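Local coordinates for inner membrane lipoprotein SadB (Salmonella enterica, PDB 4C47) that is required for proper surface display of the trimeric autotransporter adhesin SadA and could take a direct part in its biogenesis, at residues 90-95 with 183-188. Numbering follows the deposited sequence.
Sequences IGLAGR and IGIDME
Two sheets of the C-terminal beta-sandwich face each other here. Leu-92 from one meets Ile-185 from the other, and Ile-90 and Met-187 pack beside them from the adjoining loops. Residues 90-95 lead into and start strand 91-102. Residues 183-188 finish strand 180-186 and run into the following loop. No hydrogen bond joins the two segments, so apolar side chains alone make the contact. The nearest CA atoms, those of Ile-90 and Ile-185, are 8.4 Å apart.

At the strand ends, Ile-90 CD1 lies 3.6 Å from Met-187 SD. Ile-90 CG1 is next, 4.0 Å from the same SD. The two side chains run alongside each other and point opposite ways. The Met-187 chain is bent at chi2 (-98°) and chi3 (-70°), and its sulfur ends up closer to Ile-90 than the direction of its CB would suggest. Its side chain also touches Asn-87 and Asn-89.

Further along, Leu-92 CD1 meets Ile-185 CD1 at 3.7 Å. These side chains approach at a slant, methyl to methyl. Both also touch Phe-125 of strand 124-130, which belongs to the same sheet as Ile-185.

Beyond the contact, Glu-188 N donates to Asp-186 OD1 at 3.1 Å, with an N-H...O angle of 161°. This forms an Asx turn just where the strand ends. Asp-186 OD2 makes a salt bridge to Lys-151.

Apolar side chains meeting between two antiparallel sheets, without backbone bonding from one to the other, are typical of a beta-sandwich core, here at one end of the two strands.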
loop_
_atom_site.group_PDB
_atom_site.type_symbol
_atom_site.label_atom_id
_atom_site.label_comp_id
_atom_site.label_asym_id
_atom_site.label_seq_id
_atom_site.Cartn_x
_atom_site.Cartn_y
_atom_site.Cartn_z
ATOM N N ILE A 90 12.518 15.432 -9.220
ATOM C CA ILE A 90 13.556 15.609 -10.221
ATOM C C ILE A 90 13.537 14.453 -11.214
ATOM O O ILE A 90 13.491 13.287 -10.825
ATOM C CB ILE A 90 14.949 15.727 -9.568
ATOM C CG1 ILE A 90 15.086 17.076 -8.862
ATOM C CG2 ILE A 90 16.046 15.577 -10.602
ATOM C CD1 ILE A 90 16.448 17.310 -8.259
ATOM N N GLY A 91 13.546 14.789 -12.498
ATOM C CA GLY A 91 13.594 13.792 -13.548
ATOM C C GLY A 91 14.904 13.857 -14.308
ATOM O O GLY A 91 15.317 14.918 -14.776
ATOM N N LEU A 92 15.561 12.710 -14.425
ATOM C CA LEU A 92 16.829 12.600 -15.123
ATOM C C LEU A 92 16.745 11.452 -16.108
ATOM O O LEU A 92 16.134 10.425 -15.818
ATOM C CB LEU A 92 17.968 12.321 -14.138
ATOM C CG LEU A 92 18.262 13.332 -13.027
ATOM C CD1 LEU A 92 19.429 12.846 -12.181
ATOM C CD2 LEU A 92 18.563 14.703 -13.606
ATOM N N ALA A 93 17.346 11.622 -17.279
ATOM C CA ALA A 93 17.541 10.489 -18.177
ATOM C C ALA A 93 19.025 10.185 -18.227
ATOM O O ALA A 93 19.845 11.047 -17.928
ATOM C CB ALA A 93 17.001 10.781 -19.573
ATOM N N GLY A 94 19.370 8.961 -18.603
ATOM C CA GLY A 94 20.760 8.563 -18.670
ATOM C C GLY A 94 21.020 7.617 -19.820
ATOM O O GLY A 94 20.171 6.790 -20.157
ATOM N N ARG A 95 22.193 7.744 -20.432
ATOM C CA ARG A 95 22.595 6.830 -21.495
ATOM C C ARG A 95 23.999 6.294 -21.225
ATOM O O ARG A 95 24.932 7.058 -20.964
ATOM C CB ARG A 95 22.516 7.507 -22.869
ATOM C CG ARG A 95 23.392 8.747 -23.022
ATOM C CD ARG A 95 23.087 9.499 -24.309
ATOM N NE ARG A 95 24.024 10.599 -24.519
ATOM C CZ ARG A 95 23.896 11.533 -25.454
ATOM N NH1 ARG A 95 22.860 11.520 -26.280
ATOM N NH2 ARG A 95 24.809 12.488 -25.556
ATOM N N ILE A 183 20.237 2.757 -8.695
ATOM C CA ILE A 183 20.640 4.147 -8.530
ATOM C C ILE A 183 19.471 5.060 -8.151
ATOM O O ILE A 183 18.413 5.039 -8.784
ATOM C CB ILE A 183 21.377 4.670 -9.782
ATOM C CG1 ILE A 183 21.783 6.133 -9.594
ATOM C CG2 ILE A 183 20.530 4.490 -11.035
ATOM C CD1 ILE A 183 22.683 6.658 -10.686
ATOM N N GLY A 184 19.675 5.852 -7.101
ATOM C CA GLY A 184 18.663 6.776 -6.624
ATOM C C GLY A 184 19.204 8.171 -6.363
ATOM O O GLY A 184 20.417 8.388 -6.328
ATOM N N ILE A 185 18.293 9.117 -6.167
ATOM C CA ILE A 185 18.657 10.515 -5.961
ATOM C C ILE A 185 18.576 10.942 -4.497
ATOM O O ILE A 185 17.536 10.798 -3.854
ATOM C CB ILE A 185 17.746 11.453 -6.780
ATOM C CG1 ILE A 185 17.889 11.175 -8.273
ATOM C CG2 ILE A 185 18.075 12.907 -6.485
ATOM C CD1 ILE A 185 19.266 11.456 -8.801
ATOM N N ASP A 186 19.677 11.475 -3.976
ATOM C CA ASP A 186 19.664 12.128 -2.675
ATOM C C ASP A 186 19.418 13.618 -2.894
ATOM O O ASP A 186 20.096 14.256 -3.701
ATOM C CB ASP A 186 20.979 11.894 -1.930
ATOM C CG ASP A 186 20.868 12.181 -0.441
ATOM O OD1 ASP A 186 20.276 13.216 -0.070
ATOM O OD2 ASP A 186 21.369 11.363 0.359
ATOM N N MET A 187 18.445 14.161 -2.168
ATOM C CA MET A 187 17.934 15.501 -2.438
ATOM C C MET A 187 18.304 16.528 -1.375
ATOM O O MET A 187 17.808 17.653 -1.399
ATOM C CB MET A 187 16.413 15.449 -2.581
ATOM C CG MET A 187 15.939 14.582 -3.727
ATOM S SD MET A 187 15.559 15.567 -5.182
ATOM C CE MET A 187 14.083 16.402 -4.625
ATOM N N GLU A 188 19.180 16.139 -0.453
ATOM C CA GLU A 188 19.539 16.978 0.688
ATOM C C GLU A 188 20.082 18.358 0.306
ATOM O O GLU A 188 19.592 19.376 0.793
ATOM C CB GLU A 188 20.541 16.252 1.591
#